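Local coordinates for ABC transporter, periplasmic substrate-binding protein (Thermotoga maritima, PDB 2HPG) that probably binds a solute in the periplasm and passes it to the membrane components of a tripartite ATP-independent (TRAP) transporter, at residues 24-29 / 135-140; 56-61 / 70-75; 75-80 / 122-127; 85-90 / 228-233; 161-166 / 171-176. All coordinates share one frame; numbering follows the deposited sequence.

Overall arrangement
All five contacts are mainly buried, and most gather on the large mixed sheet. Interactions 1, 2 and 4 meet there as neighbours: strands 68-73 and 130-146 each pair with strand 218-234, so helix 22-37, helix 58-64 and the 3-10 segment 85-88 are all fixed to one framework. Aromatic rings dominate their chemistry: an offset stack, a CH-pi contact and a Met-aromatic contact, with a bridging water in interaction 4. Interaction 2 also has polar groups at its rim. Interaction 3 shares Ala-75 with interaction 2 and lies further from the chain's centre, held purely by aliphatic carbon. Interaction 5 belongs to a beta-alpha-beta unit further along the same sheet; Ala-90 and Ser-172 tie it to interaction 4.

Interaction 1 of 5, residues 24-29 / 135-140; sequences HQAFLK and FYWVQG
Phe-27 and Trp-137 carry this contact with an offset (parallel-displaced) stack, the phenyl ring lying over one face of the indole's six-membered ring. From CB, the Phe-27 side chain is set with CG anti to its own carbonyl carbon (chi1 -74°), which swings the ring from the helix flank across to the strand. CG comes 4.0 Å from Trp-137 CH2; CD1 and CE1 are each 3.8 Å from that same Trp-137 CH2, while CD2 passes 3.7 Å from Trp-137 CZ3. The far rim is closest: CE2 is 3.4 Å from Trp-137 CZ3, and CZ is 3.6 Å from Trp-137 CE3. With centroids 4.1 Å apart and planes 17° from parallel, two flat, broad residues fill this layer well. Ala-26, one residue earlier, has only a methyl to fit in, its CB 3.7 Å from Trp-137 CZ3; a small residue lets the helix come near the indole. Were Phe-27 cut back to an alanine, the indole face would probably lose its stacking partner and a gap would open beside it. The pair is wedged between helix 22-37, strand 130-146 and helix 243-278, whose Met-253 O accepts Trp-137 NE1, while Glu-231 of strand 218-234 touches both rings.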
# COMPACT_ATOMS: atom_id res chain seq x y z
N HIS A 24 -6.34 -7.59 -8.54
CA HIS A 24 -7.55 -8.38 -8.69
C HIS A 24 -7.20 -9.76 -9.22
O HIS A 24 -7.67 -10.77 -8.69
CB HIS A 24 -8.52 -7.68 -9.64
CG HIS A 24 -9.88 -8.31 -9.70
ND1 HIS A 24 -10.68 -8.20 -10.81
CD2 HIS A 24 -10.57 -9.05 -8.81
CE1 HIS A 24 -11.81 -8.85 -10.60
NE2 HIS A 24 -11.77 -9.38 -9.40
N GLN A 25 -6.37 -9.79 -10.25
CA GLN A 25 -5.93 -11.05 -10.83
C GLN A 25 -5.32 -11.97 -9.79
O GLN A 25 -5.55 -13.18 -9.77
CB GLN A 25 -4.90 -10.78 -11.91
CG GLN A 25 -5.46 -10.32 -13.20
CD GLN A 25 -4.39 -10.05 -14.24
OE1 GLN A 25 -3.86 -10.99 -14.85
NE2 GLN A 25 -4.09 -8.77 -14.47
N ALA A 26 -4.51 -11.36 -8.92
CA ALA A 26 -3.74 -12.08 -7.93
C ALA A 26 -4.63 -12.57 -6.80
O ALA A 26 -4.42 -13.66 -6.28
CB ALA A 26 -2.62 -11.19 -7.37
N PHE A 27 -5.62 -11.76 -6.41
CA PHE A 27 -6.59 -12.20 -5.40
C PHE A 27 -7.44 -13.36 -5.92
O PHE A 27 -7.78 -14.23 -5.15
CB PHE A 27 -7.49 -11.05 -4.92
CG PHE A 27 -6.80 -10.08 -4.00
CD1 PHE A 27 -6.57 -10.38 -2.67
CD2 PHE A 27 -6.37 -8.86 -4.47
CE1 PHE A 27 -5.95 -9.47 -1.83
CE2 PHE A 27 -5.75 -7.95 -3.63
CZ PHE A 27 -5.53 -8.27 -2.30
N LEU A 28 -7.78 -13.36 -7.22
CA LEU A 28 -8.52 -14.46 -7.83
C LEU A 28 -7.71 -15.77 -7.86
O LEU A 28 -8.26 -16.85 -7.69
CB LEU A 28 -8.98 -14.09 -9.24
CG LEU A 28 -10.02 -12.96 -9.30
CD1 LEU A 28 -10.15 -12.42 -10.72
CD2 LEU A 28 -11.39 -13.44 -8.77
N LYS A 29 -6.40 -15.65 -8.09
CA LYS A 29 -5.46 -16.78 -8.00
C LYS A 29 -5.40 -17.32 -6.60
O LYS A 29 -5.40 -18.53 -6.39
CB LYS A 29 -4.05 -16.35 -8.41
CG LYS A 29 -3.80 -16.26 -9.90
CD LYS A 29 -2.29 -16.07 -10.21
CE LYS A 29 -1.45 -17.33 -9.82
NZ LYS A 29 0.03 -17.24 -10.12
N PHE A 135 1.08 -9.04 4.63
CA PHE A 135 1.47 -7.73 4.12
C PHE A 135 2.56 -7.80 3.04
O PHE A 135 3.29 -6.84 2.85
CB PHE A 135 1.86 -6.76 5.26
CG PHE A 135 3.02 -7.22 6.12
CD1 PHE A 135 4.34 -6.94 5.75
CD2 PHE A 135 2.78 -7.87 7.34
CE1 PHE A 135 5.41 -7.35 6.54
CE2 PHE A 135 3.86 -8.30 8.15
CZ PHE A 135 5.17 -8.03 7.75
N TYR A 136 2.63 -8.91 2.31
CA TYR A 136 3.52 -9.06 1.17
C TYR A 136 2.86 -8.65 -0.14
O TYR A 136 3.07 -9.28 -1.19
CB TYR A 136 3.96 -10.51 1.03
CG TYR A 136 4.73 -11.09 2.21
CD1 TYR A 136 5.29 -10.29 3.19
CD2 TYR A 136 4.94 -12.46 2.29
CE1 TYR A 136 5.98 -10.85 4.25
CE2 TYR A 136 5.64 -13.01 3.34
CZ TYR A 136 6.15 -12.22 4.31
OH TYR A 136 6.83 -12.82 5.35
N TRP A 137 2.07 -7.58 -0.07
CA TRP A 137 1.28 -7.11 -1.20
C TRP A 137 1.73 -5.69 -1.43
O TRP A 137 1.48 -4.82 -0.61
CB TRP A 137 -0.22 -7.19 -0.89
CG TRP A 137 -0.71 -8.60 -0.95
CD1 TRP A 137 -0.47 -9.58 -0.03
CD2 TRP A 137 -1.48 -9.20 -1.99
NE1 TRP A 137 -1.04 -10.76 -0.45
CE2 TRP A 137 -1.67 -10.54 -1.65
CE3 TRP A 137 -2.03 -8.72 -3.18
CZ2 TRP A 137 -2.40 -11.43 -2.46
CZ3 TRP A 137 -2.75 -9.60 -3.99
CH2 TRP A 137 -2.93 -10.93 -3.62
N VAL A 138 2.45 -5.48 -2.52
CA VAL A 138 3.12 -4.21 -2.77
C VAL A 138 2.67 -3.63 -4.11
O VAL A 138 2.66 -4.33 -5.12
CB VAL A 138 4.66 -4.43 -2.67
CG1 VAL A 138 5.44 -3.34 -3.33
CG2 VAL A 138 5.06 -4.56 -1.18
N GLN A 139 2.24 -2.37 -4.10
CA GLN A 139 1.79 -1.72 -5.33
C GLN A 139 2.92 -1.01 -6.05
O GLN A 139 2.77 -0.61 -7.20
CB GLN A 139 0.67 -0.74 -5.02
CG GLN A 139 -0.68 -1.41 -4.90
CD GLN A 139 -1.77 -0.42 -4.67
OE1 GLN A 139 -1.95 0.49 -5.48
NE2 GLN A 139 -2.48 -0.55 -3.56
N GLY A 140 4.07 -0.85 -5.39
CA GLY A 140 5.22 -0.23 -6.01
C GLY A 140 5.52 1.14 -5.48
O GLY A 140 4.81 1.64 -4.61

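Interaction 2 of 5, residues 56-61 / 70-75; sequences EDIIEQ and WNTDSA
Glu-56 OE2 takes a hydrogen bond from His-15 NE2, and its other oxygen, OE1, sits 3.8 Å from Trp-70 CH2, the carboxylate turned steeply to the indole plane. The two segments belong to a beta-alpha-beta crossover of the open alpha/beta kind: helix 58-64 leads into strand 68-73, which lies beside strand 9-14, with strand 42-47 on the other side of that strand and all three parallel. Trp-70 reaches from the strand to the first turn of the helix, and Ile-58 meets it over one face. The CH-pi contact is nearly head-on, Ile-58 CB standing 3.5 Å from the centroid of the five-membered ring and 13° off its normal. With chi1 at 69°, CG1 lies between the backbone N and the carbonyl carbon, which leaves CG2 anti to the carbonyl carbon and over the ring; Ile-58 CG2 thus comes down on the six-membered side, 3.8 Å from Trp-70 CZ2, while CD1 heads for Thr-72. A beta-branched residue in this way covers both rings with one short side chain. With a serine at Trp-70, Ile-58 is likely to lose the surface it rests on, leaving a gap between helix and strand. At the ring's edge Gln-61 stands upright, its amide plane 83° from the indole's, with NE2 lying in the ring plane 3.7 Å from Trp-70 CZ2.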
# COMPACT_ATOMS: atom_id res chain seq x y z
N GLU A 56 -17.88 3.62 4.12
CA GLU A 56 -17.75 2.21 4.50
C GLU A 56 -16.96 2.14 5.81
O GLU A 56 -15.84 2.68 5.90
CB GLU A 56 -17.01 1.40 3.43
CG GLU A 56 -17.61 1.46 2.04
CD GLU A 56 -16.99 0.43 1.11
OE1 GLU A 56 -17.09 -0.79 1.41
OE2 GLU A 56 -16.41 0.84 0.08
N ASP A 57 -17.54 1.49 6.80
CA ASP A 57 -16.86 1.30 8.08
C ASP A 57 -16.27 -0.11 8.09
O ASP A 57 -16.73 -1.00 8.82
CB ASP A 57 -17.84 1.54 9.23
CG ASP A 57 -17.15 2.11 10.47
OD1 ASP A 57 -15.97 1.76 10.74
OD2 ASP A 57 -17.81 2.93 11.16
N ILE A 58 -15.23 -0.30 7.28
CA ILE A 58 -14.66 -1.63 7.02
C ILE A 58 -14.12 -2.31 8.29
O ILE A 58 -14.24 -3.52 8.45
CB ILE A 58 -13.57 -1.59 5.89
CG1 ILE A 58 -12.30 -0.85 6.34
CG2 ILE A 58 -14.15 -0.97 4.61
CD1 ILE A 58 -11.20 -0.82 5.28
N ILE A 59 -13.55 -1.53 9.20
CA ILE A 59 -12.99 -2.07 10.44
C ILE A 59 -14.10 -2.53 11.38
O ILE A 59 -13.95 -3.54 12.05
CB ILE A 59 -12.08 -1.03 11.16
CG1 ILE A 59 -10.88 -0.66 10.28
CG2 ILE A 59 -11.60 -1.57 12.53
CD1 ILE A 59 -10.08 -1.84 9.78
N GLU A 60 -15.19 -1.78 11.43
CA GLU A 60 -16.30 -2.12 12.32
C GLU A 60 -16.92 -3.49 11.96
O GLU A 60 -17.36 -4.22 12.83
CB GLU A 60 -17.35 -1.00 12.34
CG GLU A 60 -18.32 -1.01 13.55
CD GLU A 60 -17.63 -0.85 14.93
OE1 GLU A 60 -17.22 -1.88 15.53
OE2 GLU A 60 -17.54 0.30 15.43
N GLN A 61 -16.90 -3.84 10.67
CA GLN A 61 -17.34 -5.15 10.21
C GLN A 61 -16.41 -6.26 10.68
O GLN A 61 -16.86 -7.29 11.18
CB GLN A 61 -17.41 -5.17 8.68
CG GLN A 61 -18.42 -4.21 8.12
CD GLN A 61 -18.37 -4.07 6.62
OE1 GLN A 61 -18.16 -2.97 6.10
NE2 GLN A 61 -18.59 -5.17 5.91
N TRP A 70 -10.44 -7.25 3.91
CA TRP A 70 -10.12 -6.07 3.13
C TRP A 70 -8.63 -5.97 2.82
O TRP A 70 -7.77 -6.32 3.65
CB TRP A 70 -10.55 -4.78 3.85
CG TRP A 70 -11.94 -4.79 4.31
CD1 TRP A 70 -12.40 -5.07 5.57
CD2 TRP A 70 -13.10 -4.51 3.52
NE1 TRP A 70 -13.77 -5.00 5.60
CE2 TRP A 70 -14.23 -4.66 4.35
CE3 TRP A 70 -13.30 -4.17 2.18
CZ2 TRP A 70 -15.53 -4.45 3.90
CZ3 TRP A 70 -14.60 -3.97 1.72
CH2 TRP A 70 -15.70 -4.11 2.57
N ASN A 71 -8.37 -5.47 1.62
CA ASN A 71 -7.07 -4.99 1.21
C ASN A 71 -6.96 -3.57 1.74
O ASN A 71 -7.58 -2.67 1.19
CB ASN A 71 -6.99 -5.00 -0.32
CG ASN A 71 -5.75 -4.31 -0.88
OD1 ASN A 71 -4.63 -4.71 -0.59
ND2 ASN A 71 -5.96 -3.32 -1.76
N THR A 72 -6.21 -3.37 2.82
CA THR A 72 -6.08 -2.03 3.40
C THR A 72 -4.58 -1.67 3.52
O THR A 72 -3.77 -2.18 2.75
CB THR A 72 -6.83 -1.96 4.74
OG1 THR A 72 -6.81 -0.63 5.25
CG2 THR A 72 -6.23 -2.91 5.75
N ASP A 73 -4.21 -0.78 4.45
CA ASP A 73 -2.79 -0.46 4.65
C ASP A 73 -2.50 -0.04 6.09
O ASP A 73 -3.42 0.07 6.91
CB ASP A 73 -2.36 0.60 3.66
CG ASP A 73 -3.13 1.89 3.81
OD1 ASP A 73 -3.52 2.26 4.94
OD2 ASP A 73 -3.30 2.56 2.78
N SER A 74 -1.22 0.18 6.42
CA SER A 74 -0.82 0.52 7.79
C SER A 74 -1.16 1.96 8.16
O SER A 74 -1.16 2.33 9.33
CB SER A 74 0.67 0.22 8.04
OG SER A 74 1.52 1.05 7.26
N ALA A 75 -1.48 2.78 7.17
CA ALA A 75 -1.98 4.11 7.45
C ALA A 75 -3.37 4.01 8.08
O ALA A 75 -3.77 4.86 8.87
CB ALA A 75 -2.00 4.96 6.18

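Interaction 3 of 5, residues 75-80 / 122-127; sequences ARLGMY and KELEQR
Leu-124 meets Leu-77 and Tyr-80 with its two methyl groups and is the residue of 122-127 that makes the contact. The second segment is regular helix from its start: Lys-122 O accepts Gln-126 N, and Glu-123 O accepts Arg-127 N. Glu-123 turns to the neighbouring loop, where it touches Val-81. Next comes Leu-124, whose first torsion (chi1 -87°) sets CG beside the backbone N and turns the fork to the other segment. One branch, CD1, lies 4.1 Å from Leu-77 CD1, the two leucines crossing at about a right angle; the other, CD2, lies 4.1 Å from Tyr-80 CB. A branched aliphatic tip suits this place, since it serves two partners at once and leaves no polar atom to satisfy. Tyr-80 gives its CB to the contact, whereas its ring leads away from the leucine to lie edge-to-face with Phe-128 and to pack on Ile-59. Further along, Glu-125 packs on Lys-131. The contact thus joins the 75-80 segment, which runs on from helix 74-77, to helix 115-128: Leu-124 also packs on Ile-130 and Val-132 of strand 130-146, and Leu-77 on Phe-230 and Ile-232 of strand 218-234.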
# COMPACT_ATOMS: atom_id res chain seq x y z
N ALA A 75 -1.48 2.78 7.17
CA ALA A 75 -1.98 4.11 7.45
C ALA A 75 -3.37 4.01 8.08
O ALA A 75 -3.77 4.86 8.87
CB ALA A 75 -2.00 4.96 6.18
N ARG A 76 -4.11 2.96 7.71
CA ARG A 76 -5.40 2.66 8.34
C ARG A 76 -5.20 1.91 9.66
O ARG A 76 -5.66 2.36 10.71
CB ARG A 76 -6.27 1.84 7.36
CG ARG A 76 -7.51 1.16 7.95
CD ARG A 76 -8.71 2.06 7.96
NE ARG A 76 -9.27 2.19 6.61
CZ ARG A 76 -10.50 2.64 6.34
NH1 ARG A 76 -11.33 2.98 7.32
NH2 ARG A 76 -10.92 2.72 5.07
N LEU A 77 -4.50 0.79 9.63
CA LEU A 77 -4.29 0.00 10.85
C LEU A 77 -3.57 0.80 11.94
O LEU A 77 -3.75 0.54 13.12
CB LEU A 77 -3.50 -1.26 10.53
CG LEU A 77 -4.18 -2.18 9.53
CD1 LEU A 77 -3.36 -3.44 9.32
CD2 LEU A 77 -5.59 -2.50 10.00
N GLY A 78 -2.74 1.75 11.52
CA GLY A 78 -2.04 2.62 12.44
C GLY A 78 -2.96 3.55 13.21
O GLY A 78 -2.51 4.23 14.14
N MSE A 79 -4.23 3.63 12.82
CA MSE A 79 -5.24 4.35 13.60
C MSE A 79 -5.57 3.59 14.87
O MSE A 79 -6.05 4.17 15.82
CB MSE A 79 -6.54 4.50 12.81
CG MSE A 79 -6.48 5.41 11.61
SE MSE A 79 -8.27 5.59 10.79
CE MSE A 79 -7.81 7.12 9.64
N TYR A 80 -5.32 2.28 14.87
CA TYR A 80 -5.70 1.40 15.97
C TYR A 80 -4.51 1.07 16.86
O TYR A 80 -4.52 1.46 18.03
CB TYR A 80 -6.38 0.15 15.42
CG TYR A 80 -7.58 0.56 14.61
CD1 TYR A 80 -8.79 0.86 15.24
CD2 TYR A 80 -7.48 0.75 13.25
CE1 TYR A 80 -9.87 1.28 14.51
CE2 TYR A 80 -8.55 1.19 12.52
CZ TYR A 80 -9.74 1.45 13.15
OH TYR A 80 -10.81 1.87 12.39
N LYS A 122 -0.50 -9.08 17.39
CA LYS A 122 -1.23 -9.69 18.49
C LYS A 122 -2.15 -8.67 19.15
O LYS A 122 -3.24 -9.02 19.56
CB LYS A 122 -0.26 -10.24 19.54
CG LYS A 122 -0.92 -11.06 20.62
CD LYS A 122 0.13 -11.79 21.44
CE LYS A 122 -0.47 -12.65 22.55
NZ LYS A 122 0.60 -13.44 23.23
N GLU A 123 -1.70 -7.41 19.25
CA GLU A 123 -2.52 -6.31 19.76
C GLU A 123 -3.68 -5.98 18.83
O GLU A 123 -4.76 -5.65 19.29
CB GLU A 123 -1.68 -5.04 19.97
CG GLU A 123 -0.60 -5.19 21.04
CD GLU A 123 0.36 -4.00 21.16
OE1 GLU A 123 0.24 -3.00 20.40
OE2 GLU A 123 1.26 -4.08 22.03
N LEU A 124 -3.45 -6.06 17.52
CA LEU A 124 -4.51 -5.82 16.55
C LEU A 124 -5.60 -6.87 16.69
O LEU A 124 -6.78 -6.57 16.64
CB LEU A 124 -3.98 -5.82 15.11
CG LEU A 124 -3.44 -4.49 14.55
CD1 LEU A 124 -2.81 -4.74 13.18
CD2 LEU A 124 -4.52 -3.42 14.48
N GLU A 125 -5.17 -8.11 16.86
CA GLU A 125 -6.08 -9.24 17.01
C GLU A 125 -6.85 -9.18 18.33
O GLU A 125 -8.09 -9.22 18.32
CB GLU A 125 -5.28 -10.53 16.90
CG GLU A 125 -6.12 -11.79 16.82
CD GLU A 125 -5.39 -12.91 16.10
OE1 GLU A 125 -4.14 -12.81 15.96
OE2 GLU A 125 -6.05 -13.89 15.67
N GLN A 126 -6.14 -9.07 19.44
CA GLN A 126 -6.75 -9.08 20.78
C GLN A 126 -7.56 -7.83 21.09
O GLN A 126 -8.71 -7.93 21.50
CB GLN A 126 -5.69 -9.29 21.86
CG GLN A 126 -5.03 -10.65 21.79
CD GLN A 126 -4.00 -10.91 22.90
OE1 GLN A 126 -3.50 -9.98 23.56
NE2 GLN A 126 -3.67 -12.18 23.10
N ARG A 127 -6.96 -6.66 20.92
CA ARG A 127 -7.67 -5.42 21.25
C ARG A 127 -8.73 -5.03 20.23
O ARG A 127 -9.73 -4.40 20.60
CB ARG A 127 -6.69 -4.25 21.40
CG ARG A 127 -5.82 -4.37 22.64
CD ARG A 127 -4.72 -3.30 22.68
NE ARG A 127 -5.22 -1.99 23.08
CZ ARG A 127 -5.47 -1.61 24.34
NH1 ARG A 127 -5.28 -2.44 25.38
NH2 ARG A 127 -5.93 -0.38 24.57

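Interaction 4 of 5, residues 85-90 / 228-233; sequences GVMNLA and INFEIV
The 3-10 turn 85-88, closed by the bond from Asn-88 N to Gly-85 O (3.2 Å), presents Met-87 to the extended strand 228-233, where Ile-228 and Phe-230 project from the same face. A water bridges the two backbones, 2.9 Å from Met-87 O and accepting from Ile-228 N at 3.0 Å; it has more acceptors within range than protons to give. Met-87, deposited as selenomethionine, does the rest. Its chain runs out from the turn and bends at chi3 (34°), bringing CE 3.7 Å from Ile-228 CD1 and 4.0 Å from Phe-230 CZ. SE approaches the phenyl ring at its edge, 5.3 Å from the Phe-230 centroid and 89° off the ring normal. A long, unbranched, flexible residue suits the position, because it can fit its tip between an aliphatic and an aromatic neighbour. Phe-230 is backed by Leu-77 and meets the ring of Phe-135 on the adjacent strand. The edge approach is a Met-aromatic contact; together with the Ile-228 packing and the water, it joins the loop to strand 218-234, which runs antiparallel to strand 130-146, consistent with the two-domain fold of TRAP solute-binding proteins, where long strands pass between the domains.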
# COMPACT_ATOMS: atom_id res chain seq x y z
N GLY A 85 1.73 1.95 11.89
CA GLY A 85 1.64 3.05 10.93
C GLY A 85 2.96 3.59 10.41
O GLY A 85 2.98 4.28 9.39
N VAL A 86 4.06 3.24 11.07
CA VAL A 86 5.39 3.59 10.58
C VAL A 86 5.64 3.05 9.14
O VAL A 86 6.43 3.63 8.38
CB VAL A 86 6.51 3.10 11.56
CG1 VAL A 86 6.71 1.63 11.46
CG2 VAL A 86 7.83 3.87 11.29
N MSE A 87 4.96 1.96 8.77
CA MSE A 87 5.18 1.33 7.46
C MSE A 87 4.51 2.05 6.27
O MSE A 87 4.65 1.59 5.13
CB MSE A 87 4.78 -0.14 7.51
CG MSE A 87 5.42 -0.87 8.68
SE MSE A 87 5.29 -2.78 8.63
CE MSE A 87 5.41 -3.09 6.72
N ASN A 88 3.81 3.15 6.53
CA ASN A 88 3.21 3.98 5.46
C ASN A 88 3.86 5.35 5.37
O ASN A 88 3.39 6.25 4.65
CB ASN A 88 1.69 4.13 5.66
CG ASN A 88 0.89 3.97 4.36
OD1 ASN A 88 1.08 4.73 3.41
ND2 ASN A 88 0.06 2.96 4.30
N LEU A 89 4.95 5.53 6.10
CA LEU A 89 5.65 6.79 6.10
C LEU A 89 6.70 6.86 4.99
O LEU A 89 7.22 5.83 4.52
CB LEU A 89 6.24 7.08 7.50
CG LEU A 89 5.23 7.59 8.53
CD1 LEU A 89 5.94 7.88 9.83
CD2 LEU A 89 4.54 8.83 8.05
N ALA A 90 6.97 8.09 4.55
CA ALA A 90 7.89 8.34 3.45
C ALA A 90 9.22 7.67 3.70
O ALA A 90 9.74 7.74 4.79
CB ALA A 90 8.09 9.85 3.23
N ILE A 228 2.74 -0.61 0.77
CA ILE A 228 2.62 -1.94 1.31
C ILE A 228 1.18 -2.10 1.77
O ILE A 228 0.72 -1.38 2.66
CB ILE A 228 3.54 -2.13 2.53
CG1 ILE A 228 5.01 -1.87 2.16
CG2 ILE A 228 3.38 -3.54 3.10
CD1 ILE A 228 5.89 -1.61 3.41
N ASN A 229 0.47 -3.03 1.17
CA ASN A 229 -0.90 -3.29 1.58
C ASN A 229 -0.95 -4.38 2.63
O ASN A 229 -0.13 -5.32 2.63
CB ASN A 229 -1.78 -3.65 0.39
CG ASN A 229 -2.08 -2.46 -0.50
OD1 ASN A 229 -1.61 -2.38 -1.63
ND2 ASN A 229 -2.85 -1.51 0.03
N PHE A 230 -1.91 -4.24 3.54
CA PHE A 230 -2.18 -5.23 4.58
C PHE A 230 -3.50 -5.90 4.29
O PHE A 230 -4.48 -5.24 3.99
CB PHE A 230 -2.23 -4.55 5.94
CG PHE A 230 -0.89 -4.30 6.52
CD1 PHE A 230 -0.50 -4.96 7.68
CD2 PHE A 230 0.01 -3.45 5.90
CE1 PHE A 230 0.74 -4.73 8.21
CE2 PHE A 230 1.26 -3.24 6.43
CZ PHE A 230 1.61 -3.88 7.59
N GLU A 231 -3.52 -7.23 4.37
CA GLU A 231 -4.69 -8.01 3.99
C GLU A 231 -5.28 -8.56 5.28
O GLU A 231 -4.65 -9.35 5.96
CB GLU A 231 -4.27 -9.13 3.03
CG GLU A 231 -3.43 -8.65 1.85
CD GLU A 231 -4.10 -7.57 1.03
OE1 GLU A 231 -5.32 -7.68 0.87
OE2 GLU A 231 -3.41 -6.62 0.55
N ILE A 232 -6.47 -8.07 5.63
CA ILE A 232 -7.06 -8.36 6.94
C ILE A 232 -8.36 -9.14 6.83
O ILE A 232 -9.07 -9.04 5.83
CB ILE A 232 -7.26 -7.07 7.79
CG1 ILE A 232 -8.30 -6.13 7.15
CG2 ILE A 232 -5.93 -6.34 7.96
CD1 ILE A 232 -8.67 -4.94 8.03
N VAL A 233 -8.64 -9.95 7.86
CA VAL A 233 -9.93 -10.60 8.07
C VAL A 233 -10.32 -10.49 9.55
O VAL A 233 -9.51 -10.09 10.39
CB VAL A 233 -9.96 -12.10 7.66
CG1 VAL A 233 -9.82 -12.27 6.15
CG2 VAL A 233 -8.91 -12.94 8.42
O HOH W 1 2.92 1.58 2.84

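Interaction 5 of 5, residues 161-166 / 171-176; sequences IRTPGA and ESIRSL
Ile-173 packs against Thr-163 and Ile-161 inside a beta-alpha-beta unit, in which strand 160-162 and strand 179-181 run parallel and helix 167-176 makes the connection. The apolar contacts centre on Ile-173. Its CG1 touches all of the Thr-163 fork, 3.6 Å from Thr-163 OG1, 3.8 Å from Thr-163 CB and 3.9 Å from Thr-163 CG2. The other branch, CG2, reaches Ile-161 loosely, 4.3 Å from Ile-161 CB. Beta-branched residues suit an extended backbone here, and an isoleucine on the helix offers two branches to fill the space between them. The polar contacts run beside this layer. Thr-163 OG1 is satisfied by a hydrogen bond to Glu-201 on strand 199-202, so the hydroxyl can be buried against carbon. Within the helix, Ser-172 O accepts two donors, Leu-176 N and Ser-175 OG; the hydroxyl bond is 2.7 Å long from Ser-175 OG to Ser-172 O, its donor tilted 22° from the carbonyl plane.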
# COMPACT_ATOMS: atom_id res chain seq x y z
N ILE A 161 -0.32 19.21 -3.64
CA ILE A 161 -0.18 17.84 -4.17
C ILE A 161 -1.17 16.89 -3.51
O ILE A 161 -1.19 16.75 -2.28
CB ILE A 161 1.24 17.29 -3.89
CG1 ILE A 161 2.30 18.13 -4.62
CG2 ILE A 161 1.35 15.85 -4.28
CD1 ILE A 161 2.14 18.16 -6.16
N ARG A 162 -1.97 16.21 -4.31
CA ARG A 162 -3.01 15.37 -3.76
C ARG A 162 -2.35 14.08 -3.31
O ARG A 162 -1.44 13.54 -3.97
CB ARG A 162 -4.19 15.18 -4.72
CG ARG A 162 -4.35 13.82 -5.33
CD ARG A 162 -5.21 12.85 -4.57
NE ARG A 162 -4.63 11.54 -4.71
CZ ARG A 162 -5.14 10.37 -4.35
NH1 ARG A 162 -6.37 10.19 -3.91
NH2 ARG A 162 -4.37 9.31 -4.53
N THR A 163 -2.76 13.63 -2.12
CA THR A 163 -2.25 12.38 -1.54
C THR A 163 -3.41 11.80 -0.71
O THR A 163 -4.32 12.54 -0.37
CB THR A 163 -0.96 12.66 -0.73
OG1 THR A 163 -0.33 11.43 -0.36
CG2 THR A 163 -1.28 13.51 0.49
N PRO A 164 -3.44 10.47 -0.46
CA PRO A 164 -4.55 9.88 0.30
C PRO A 164 -4.78 10.56 1.65
O PRO A 164 -3.93 11.31 2.12
CB PRO A 164 -4.12 8.44 0.46
CG PRO A 164 -3.28 8.19 -0.72
CD PRO A 164 -2.51 9.43 -0.93
N GLY A 165 -5.96 10.36 2.24
CA GLY A 165 -6.42 11.23 3.31
C GLY A 165 -5.82 11.00 4.69
O GLY A 165 -5.86 11.89 5.53
N ALA A 166 -5.27 9.81 4.94
CA ALA A 166 -4.80 9.47 6.29
C ALA A 166 -3.54 10.24 6.66
O ALA A 166 -2.77 10.66 5.79
CB ALA A 166 -4.56 7.94 6.40
N GLU A 171 1.07 13.92 6.38
CA GLU A 171 2.24 14.42 7.11
C GLU A 171 3.54 14.16 6.38
O GLU A 171 4.43 14.97 6.43
CB GLU A 171 2.31 13.75 8.49
CG GLU A 171 1.14 14.08 9.38
CD GLU A 171 1.18 15.50 9.89
OE1 GLU A 171 2.27 16.11 9.89
OE2 GLU A 171 0.09 16.00 10.29
N SER A 172 3.63 13.01 5.72
CA SER A 172 4.78 12.69 4.88
C SER A 172 4.97 13.71 3.74
O SER A 172 6.06 14.28 3.59
CB SER A 172 4.62 11.28 4.29
OG SER A 172 4.83 10.31 5.30
N ILE A 173 3.92 13.95 2.96
CA ILE A 173 4.00 14.88 1.83
C ILE A 173 4.24 16.31 2.29
O ILE A 173 4.98 17.08 1.63
CB ILE A 173 2.73 14.80 0.94
CG1 ILE A 173 2.65 13.44 0.24
CG2 ILE A 173 2.70 15.92 -0.08
CD1 ILE A 173 3.93 13.01 -0.47
N ARG A 174 3.64 16.66 3.42
CA ARG A 174 3.92 17.95 4.06
C ARG A 174 5.39 18.09 4.48
O ARG A 174 6.00 19.12 4.27
CB ARG A 174 3.00 18.16 5.26
CG ARG A 174 3.12 19.53 5.90
CD ARG A 174 2.08 19.68 6.99
NE ARG A 174 2.27 20.88 7.81
CZ ARG A 174 3.11 20.98 8.84
NH1 ARG A 174 3.89 19.96 9.18
NH2 ARG A 174 3.19 22.11 9.54
N SER A 175 5.96 17.05 5.07
CA SER A 175 7.34 17.11 5.52
C SER A 175 8.35 17.20 4.35
O SER A 175 9.42 17.79 4.51
CB SER A 175 7.67 15.90 6.39
OG SER A 175 7.88 14.77 5.57
N LEU A 176 8.01 16.62 3.20
CA LEU A 176 8.85 16.70 1.98
C LEU A 176 8.87 18.10 1.37
O LEU A 176 9.82 18.46 0.67
CB LEU A 176 8.39 15.70 0.93
CG LEU A 176 8.54 14.24 1.32
CD1 LEU A 176 8.23 13.30 0.15
CD2 LEU A 176 9.93 13.98 1.87